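Local coordinates for galactose-1-phosphate uridylyltransferase (Pyrobaculum aerophilum str. IM2, PDB 6K9Z), which probably transfers uridylyl groups between UDP-glucose and hexose 1-phosphates such as galactose 1-phosphate, and holds zinc and iron ions in a half-barrel fold, at residues 89-94 with 232-237; 238-243 with 303-308. The protein carries 1 engineered substitution. One frame throughout, in Å; residues are numbered along the deposited sequence.

Contact 1. Residues 89-94 with 232-237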
ATOM      1  N   ASP A  89     -23.930  -0.349  11.605  1.00 36.24           N
ATOM      2  CA  ASP A  89     -22.555  -0.905  11.459  1.00 35.90           C
ATOM      3  C   ASP A  89     -21.955  -0.477  10.117  1.00 33.51           C
ATOM      4  O   ASP A  89     -20.764  -0.024  10.114  1.00 32.88           O
ATOM      5  CB  ASP A  89     -22.489  -2.428  11.572  1.00 39.16           C
ATOM      6  CG  ASP A  89     -21.068  -2.956  11.321  1.00 40.59           C
ATOM      7  OD1 ASP A  89     -20.179  -2.733  12.190  1.00 41.52           O
ATOM      8  OD2 ASP A  89     -20.834  -3.571  10.240  1.00 40.53           O
ATOM      9  N   ASP A  90     -22.720  -0.591   9.011  1.00 30.88           N
ATOM     10  CA  ASP A  90     -22.132  -0.496   7.639  1.00 29.06           C
ATOM     11  C   ASP A  90     -23.040   0.301   6.685  1.00 27.85           C
ATOM     12  O   ASP A  90     -24.258   0.339   6.883  1.00 27.94           O
ATOM     13  CB  ASP A  90     -21.842  -1.900   7.072  1.00 29.71           C
ATOM     14  CG  ASP A  90     -21.061  -1.830   5.769  1.00 29.02           C
ATOM     15  OD1 ASP A  90     -20.179  -0.923   5.660  1.00 28.59           O
ATOM     16  OD2 ASP A  90     -21.383  -2.592   4.838  1.00 29.45           O
ATOM     17  N   LEU A  91     -22.471   0.814   5.610  1.00 27.31           N
ATOM     18  CA  LEU A  91     -23.213   1.372   4.452  1.00 26.88           C
ATOM     19  C   LEU A  91     -24.281   0.372   4.016  1.00 28.18           C
ATOM     20  O   LEU A  91     -25.424   0.763   3.751  1.00 28.02           O
ATOM     21  CB  LEU A  91     -22.202   1.637   3.345  1.00 26.43           C
ATOM     22  CG  LEU A  91     -22.747   2.266   2.079  1.00 26.34           C
ATOM     23  CD1 LEU A  91     -23.336   3.643   2.365  1.00 25.66           C
ATOM     24  CD2 LEU A  91     -21.606   2.353   1.075  1.00 26.77           C
ATOM     25  N   SER A  92     -23.946  -0.922   3.989  1.00 22.84           N
ATOM     26  CA  SER A  92     -24.862  -1.984   3.496  1.00 23.12           C
ATOM     27  C   SER A  92     -26.075  -2.168   4.404  1.00 23.65           C
ATOM     28  O   SER A  92     -27.070  -2.777   3.945  1.00 23.96           O
ATOM     29  CB  SER A  92     -24.127  -3.299   3.272  1.00 24.19           C
ATOM     30  OG  SER A  92     -23.725  -3.917   4.481  1.00 25.36           O
ATOM     31  N   ASP A  93     -26.067  -1.622   5.623  1.00 23.53           N
ATOM     32  CA  ASP A  93     -27.245  -1.725   6.532  1.00 24.76           C
ATOM     33  C   ASP A  93     -28.262  -0.625   6.240  1.00 24.26           C
ATOM     34  O   ASP A  93     -29.389  -0.721   6.727  1.00 24.91           O
ATOM     35  CB  ASP A  93     -26.798  -1.715   7.984  1.00 25.87           C
ATOM     36  CG  ASP A  93     -25.935  -2.915   8.295  1.00 26.85           C
ATOM     37  OD1 ASP A  93     -26.455  -4.040   8.171  1.00 28.48           O
ATOM     38  OD2 ASP A  93     -24.760  -2.736   8.673  1.00 28.10           O
ATOM     39  N   LEU A  94     -27.920   0.342   5.412  1.00 23.19           N
ATOM     40  CA  LEU A  94     -28.839   1.459   5.090  1.00 23.22           C
ATOM     41  C   LEU A  94     -29.787   1.045   3.965  1.00 23.30           C
ATOM     42  O   LEU A  94     -29.421   0.274   3.068  1.00 23.13           O
ATOM     43  CB  LEU A  94     -28.024   2.685   4.679  1.00 22.55           C
ATOM     44  CG  LEU A  94     -27.175   3.318   5.785  1.00 23.25           C
ATOM     45  CD1 LEU A  94     -26.246   4.369   5.186  1.00 22.83           C
ATOM     46  CD2 LEU A  94     -28.037   3.893   6.904  1.00 24.37           C
ATOM     47  N   ILE A 232     -25.620  -4.838  -1.933  1.00 18.15           N
ATOM     48  CA  ILE A 232     -25.619  -6.325  -1.970  1.00 18.72           C
ATOM     49  C   ILE A 232     -24.172  -6.832  -1.836  1.00 18.50           C
ATOM     50  O   ILE A 232     -23.984  -7.841  -1.134  1.00 19.55           O
ATOM     51  CB  ILE A 232     -26.359  -6.812  -3.223  1.00 19.30           C
ATOM     52  CG1 ILE A 232     -27.853  -6.512  -3.014  1.00 20.38           C
ATOM     53  CG2 ILE A 232     -26.105  -8.291  -3.448  1.00 19.56           C
ATOM     54  CD1 ILE A 232     -28.728  -6.764  -4.213  1.00 21.99           C
ATOM     55  N   THR A 233     -23.197  -6.192  -2.484  1.00 18.22           N
ATOM     56  CA  THR A 233     -21.769  -6.646  -2.465  1.00 17.96           C
ATOM     57  C   THR A 233     -21.250  -6.500  -1.021  1.00 17.15           C
ATOM     58  O   THR A 233     -20.652  -7.435  -0.453  1.00 17.04           O
ATOM     59  CB  THR A 233     -20.934  -5.906  -3.523  1.00 17.81           C
ATOM     60  OG1 THR A 233     -21.413  -6.188  -4.832  1.00 17.79           O
ATOM     61  CG2 THR A 233     -19.471  -6.286  -3.407  1.00 18.30           C
ATOM     62  N   LEU A 234     -21.534  -5.371  -0.376  1.00 16.97           N
ATOM     63  CA  LEU A 234     -20.987  -5.137   0.987  1.00 17.02           C
ATOM     64  C   LEU A 234     -21.718  -6.058   1.968  1.00 17.84           C
ATOM     65  O   LEU A 234     -21.106  -6.548   2.917  1.00 17.74           O
ATOM     66  CB  LEU A 234     -21.081  -3.654   1.311  1.00 16.82           C
ATOM     67  CG  LEU A 234     -20.136  -2.783   0.492  1.00 16.52           C
ATOM     68  CD1 LEU A 234     -20.400  -1.312   0.771  1.00 16.66           C
ATOM     69  CD2 LEU A 234     -18.674  -3.142   0.748  1.00 16.36           C
ATOM     70  N   CYS A 235     -22.995  -6.332   1.750  1.00 18.23           N
ATOM     71  CA  CYS A 235     -23.766  -7.291   2.567  1.00 19.16           C
ATOM     72  C   CYS A 235     -23.078  -8.664   2.509  1.00 19.51           C
ATOM     73  O   CYS A 235     -22.869  -9.295   3.556  1.00 20.80           O
ATOM     74  CB  CYS A 235     -25.217  -7.337   2.121  1.00 20.30           C
ATOM     75  SG  CYS A 235     -26.204  -8.621   2.923  1.00 22.53           S
ATOM     76  N   ALA A 236     -22.662  -9.095   1.323  1.00 19.10           N
ATOM     77  CA  ALA A 236     -22.001 -10.400   1.149  1.00 19.96           C
ATOM     78  C   ALA A 236     -20.685 -10.424   1.944  1.00 20.32           C
ATOM     79  O   ALA A 236     -20.404 -11.429   2.597  1.00 21.02           O
ATOM     80  CB  ALA A 236     -21.741 -10.661  -0.294  1.00 19.66           C
ATOM     81  N   LEU A 237     -19.927  -9.337   1.922  1.00 21.58           N
ATOM     82  CA  LEU A 237     -18.604  -9.288   2.598  1.00 23.55           C
ATOM     83  C   LEU A 237     -18.856  -9.383   4.090  1.00 26.50           C
ATOM     84  O   LEU A 237     -18.030 -10.029   4.748  1.00 28.17           O
ATOM     85  CB  LEU A 237     -17.812  -8.025   2.234  1.00 24.22           C
ATOM     86  CG  LEU A 237     -17.318  -8.027   0.794  1.00 25.70           C
ATOM     87  CD1 LEU A 237     -16.476  -6.796   0.479  1.00 28.41           C
ATOM     88  CD2 LEU A 237     -16.503  -9.270   0.506  1.00 25.84           C
TER
HETATM   89  O   HOH W   1     -19.663  -4.893   4.661  1.00 19.20           O
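A water bridges Asp90 and Leu234: it donates to Asp90 OD2 at 2.9 Å and to the backbone O of Leu234, and no direct hydrogen bond joins segments 89-94 and 232-237. The same carboxylate oxygen also turns back on its own loop. Ser92 N reaches Asp90 OD2 from above the carboxylate plane, 81° out of it, which makes an Asx turn. Ser92 OG meets Asp90 OD2 on the anti side at 2.7 Å. Three donors thus grip one oxygen and fix the rotation of the carboxylate, whose other oxygen, OD1, is bonded to Tyr247. With the backbone N and the OG of Ser92 and a water around it, the negative charge is probably well stabilised in this buried setting.

The apolar part of the contact centres on Leu234. Its CB lies 3.6 Å from Ser92 CB and also touches Asp90 OD2, the aspartate side chain crossing the leucine at about a right angle. Farther out, Leu234 CD1 meets Leu91 CD2 at 3.9 Å; the Leu91 side chain also rests on Ile102 of helix 96-114. Ser92 CB sits 3.6 Å from Cys235 N, where the short 3-10 turn 91-93 leans on the helix backbone. Cys235 itself is disulfide-bonded to Cys312. An Asx turn opening a 3-10 turn here seats the loop before helix 96-114 against helix 220-240, joining the N-terminal and C-terminal family regions of the half-barrel.

Contact 2. Residues 238-243 with 303-308; sequences KQVAGI and ARIKAA
The C-terminal end of helix 220-240 packs against helix 298-309 at the surface of the C-terminal family region, with Val240 meeting Arg304, Ile305 and Ala308. Val240 CB stands 3.9 Å from Ala308 CB. Ala308 CB also lies 3.8 Å from Val240 CA. The small alanine lets the backbones come close: the CA atoms of Val240 and Ala308 are 5.2 Å apart. Val240 CG2, anti to its own backbone N, reaches back one turn of helix 298-309 and rests 3.7 Å from Arg304 O; its approach to Ile305 CG1 is looser.

Arg304 bends back over this methyl. Its chain turns at chi3 (66°), and the Arg304 guanidinium lays one face over Val240 CG2, which sits 3.8 Å from the plane and displaced toward the rim. Arg304 NH2 comes within 3.7 Å of Val240 O without forming a hydrogen bond, although the positive group near a carbonyl at the end of a helix is probably favourable electrostatically. NH1 has its polar partner in His202 NE2, on strand 202-208 of the large antiparallel sheet; Val240 and Ile305 touch His202 as well. Both helices therefore meet over the same strand of the half-barrel. An alanine at Arg304 would probably leave His202 NE2 without this partner and uncover the side of Val240 CG2 on which the guanidinium lies.

Beyond Val240 the chain leaves the helix through Gly242, whose phi is positive (99°), and Gly242 N bonds to Gln239 O. Gln239 lies at the margin of the contact: its NE2 comes no nearer to Ala308 O than 3.9 Å, and its side chain also touches Cys312.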
ATOM      1  N   LYS A 238     -19.959  -8.803   4.573  1.00 27.54           N
ATOM      2  CA  LYS A 238     -20.269  -8.700   6.015  1.00 31.48           C
ATOM      3  C   LYS A 238     -20.425 -10.101   6.580  1.00 33.28           C
ATOM      4  O   LYS A 238     -20.170 -10.283   7.790  1.00 36.93           O
ATOM      5  CB  LYS A 238     -21.523  -7.859   6.233  1.00 33.31           C
ATOM      6  CG  LYS A 238     -21.554  -7.027   7.494  1.00 35.51           C
ATOM      7  CD  LYS A 238     -22.794  -6.157   7.585  1.00 37.24           C
ATOM      8  CE  LYS A 238     -22.870  -5.376   8.877  1.00 39.10           C
ATOM      9  NZ  LYS A 238     -24.218  -5.424   9.475  1.00 41.49           N
ATOM     10  N   GLN A 239     -20.872 -11.072   5.770  1.00 35.78           N
ATOM     11  CA  GLN A 239     -21.084 -12.447   6.308  1.00 38.64           C
ATOM     12  C   GLN A 239     -20.187 -13.523   5.675  1.00 36.69           C
ATOM     13  O   GLN A 239     -20.117 -14.615   6.263  1.00 40.41           O
ATOM     14  CB  GLN A 239     -22.535 -12.903   6.134  1.00 38.98           C
ATOM     15  CG  GLN A 239     -23.497 -11.821   5.670  1.00 43.08           C
ATOM     16  CD  GLN A 239     -24.758 -12.424   5.098  1.00 43.21           C
ATOM     17  OE1 GLN A 239     -25.312 -13.382   5.633  1.00 42.46           O
ATOM     18  NE2 GLN A 239     -25.217 -11.866   3.992  1.00 43.14           N
ATOM     19  N   VAL A 240     -19.519 -13.257   4.548  1.00 32.82           N
ATOM     20  CA  VAL A 240     -18.738 -14.349   3.900  1.00 32.55           C
ATOM     21  C   VAL A 240     -17.792 -14.963   4.930  1.00 35.15           C
ATOM     22  O   VAL A 240     -17.553 -16.138   4.837  1.00 34.12           O
ATOM     23  CB  VAL A 240     -17.999 -13.876   2.633  1.00 30.65           C
ATOM     24  CG1 VAL A 240     -16.951 -12.822   2.947  1.00 30.39           C
ATOM     25  CG2 VAL A 240     -17.380 -15.052   1.890  1.00 31.11           C
ATOM     26  N   ALA A 241     -17.288 -14.200   5.897  1.00 37.38           N
ATOM     27  CA  ALA A 241     -16.360 -14.757   6.923  1.00 41.02           C
ATOM     28  C   ALA A 241     -17.084 -15.034   8.263  1.00 43.02           C
ATOM     29  O   ALA A 241     -16.429 -15.501   9.157  1.00 49.20           O
ATOM     30  CB  ALA A 241     -15.145 -13.852   7.067  1.00 40.54           C
ATOM     31  N   GLY A 242     -18.377 -14.787   8.432  1.00 46.46           N
ATOM     32  CA  GLY A 242     -19.060 -15.141   9.697  1.00 47.53           C
ATOM     33  C   GLY A 242     -19.223 -13.947  10.632  1.00 49.14           C
ATOM     34  O   GLY A 242     -20.172 -13.968  11.440  1.00 51.26           O
ATOM     35  N   ILE A 243     -18.339 -12.938  10.548  1.00 45.34           N
ATOM     36  CA  ILE A 243     -18.418 -11.659  11.319  1.00 42.56           C
ATOM     37  C   ILE A 243     -18.195 -10.520  10.333  1.00 38.99           C
ATOM     38  O   ILE A 243     -17.486 -10.722   9.350  1.00 38.57           O
ATOM     39  CB  ILE A 243     -17.375 -11.616  12.453  1.00 45.38           C
ATOM     40  CG1 ILE A 243     -15.954 -11.872  11.927  1.00 45.24           C
ATOM     41  CG2 ILE A 243     -17.745 -12.569  13.599  1.00 47.96           C
ATOM     42  CD1 ILE A 243     -14.914 -12.100  12.999  1.00 47.20           C
ATOM     43  N   ALA A 303     -16.373 -17.590  -5.806  1.00 21.99           N
ATOM     44  CA  ALA A 303     -17.425 -18.614  -5.575  1.00 23.25           C
ATOM     45  C   ALA A 303     -17.968 -18.435  -4.151  1.00 23.65           C
ATOM     46  O   ALA A 303     -19.214 -18.529  -3.924  1.00 22.92           O
ATOM     47  CB  ALA A 303     -16.875 -20.014  -5.786  1.00 25.27           C
ATOM     48  N   ARG A 304     -17.063 -18.219  -3.191  1.00 24.06           N
ATOM     49  CA  ARG A 304     -17.449 -18.078  -1.755  1.00 25.53           C
ATOM     50  C   ARG A 304     -18.244 -16.792  -1.521  1.00 22.97           C
ATOM     51  O   ARG A 304     -19.288 -16.803  -0.816  1.00 22.05           O
ATOM     52  CB  ARG A 304     -16.225 -18.062  -0.841  1.00 27.85           C
ATOM     53  CG  ARG A 304     -15.606 -19.428  -0.663  1.00 33.25           C
ATOM     54  CD  ARG A 304     -14.345 -19.270   0.168  1.00 38.46           C
ATOM     55  NE  ARG A 304     -14.531 -18.837   1.574  1.00 44.26           N
ATOM     56  CZ  ARG A 304     -14.224 -17.617   2.098  1.00 46.20           C
ATOM     57  NH1 ARG A 304     -13.727 -16.640   1.338  1.00 41.46           N
ATOM     58  NH2 ARG A 304     -14.431 -17.407   3.405  1.00 46.12           N
ATOM     59  N   ILE A 305     -17.798 -15.690  -2.124  1.00 21.78           N
ATOM     60  CA  ILE A 305     -18.527 -14.391  -2.006  1.00 20.49           C
ATOM     61  C   ILE A 305     -19.911 -14.580  -2.616  1.00 20.94           C
ATOM     62  O   ILE A 305     -20.896 -14.169  -1.993  1.00 20.37           O
ATOM     63  CB  ILE A 305     -17.747 -13.242  -2.671  1.00 19.65           C
ATOM     64  CG1 ILE A 305     -16.431 -12.988  -1.940  1.00 19.54           C
ATOM     65  CG2 ILE A 305     -18.588 -11.981  -2.782  1.00 18.83           C
ATOM     66  CD1 ILE A 305     -15.593 -11.951  -2.579  1.00 18.87           C
ATOM     67  N   LYS A 306     -19.964 -15.154  -3.806  1.00 21.23           N
ATOM     68  CA  LYS A 306     -21.252 -15.320  -4.529  1.00 22.18           C
ATOM     69  C   LYS A 306     -22.209 -16.156  -3.680  1.00 22.36           C
ATOM     70  O   LYS A 306     -23.432 -15.773  -3.601  1.00 22.24           O
ATOM     71  CB  LYS A 306     -21.046 -15.877  -5.933  1.00 23.64           C
ATOM     72  CG  LYS A 306     -22.305 -15.901  -6.809  1.00 25.83           C
ATOM     73  CD  LYS A 306     -21.965 -16.597  -8.086  1.00 28.74           C
ATOM     74  CE  LYS A 306     -22.638 -15.992  -9.278  1.00 31.48           C
ATOM     75  NZ  LYS A 306     -24.038 -16.454  -9.302  1.00 33.65           N
ATOM     76  N   ALA A 307     -21.742 -17.234  -3.054  1.00 23.14           N
ATOM     77  CA  ALA A 307     -22.607 -18.124  -2.241  1.00 24.25           C
ATOM     78  C   ALA A 307     -23.161 -17.283  -1.085  1.00 24.52           C
ATOM     79  O   ALA A 307     -24.402 -17.378  -0.794  1.00 24.74           O
ATOM     80  CB  ALA A 307     -21.847 -19.347  -1.761  1.00 25.26           C
ATOM     81  N   ALA A 308     -22.295 -16.504  -0.414  1.00 23.23           N
ATOM     82  CA  ALA A 308     -22.704 -15.684   0.750  1.00 23.59           C
ATOM     83  C   ALA A 308     -23.726 -14.643   0.294  1.00 22.55           C
ATOM     84  O   ALA A 308     -24.683 -14.329   1.048  1.00 23.03           O
ATOM     85  CB  ALA A 308     -21.522 -15.000   1.415  1.00 23.48           C
TER

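Overall arrangement
Contacts 1 and 2 share helix 220-240 and lie on the same side of the chain's centre, their centres about 12 Å apart. They come in series: 89-94 pairs with 232-237 across 137 intervening residues, and 238-243 then pairs with 303-308 across 59. The helix is thus held by the loop before helix 96-114 in contact 1 and by helix 298-309 in contact 2. The two also touch directly through a salt bridge from Lys238 NZ to Asp93 OD2 and through Ala308 CB packing on Ala236 O. Contact 1 joins the N-terminal and C-terminal family regions, whereas contact 2 lies within the C-terminal one; helices 220-240 and 298-309 both rest on strand 202-208.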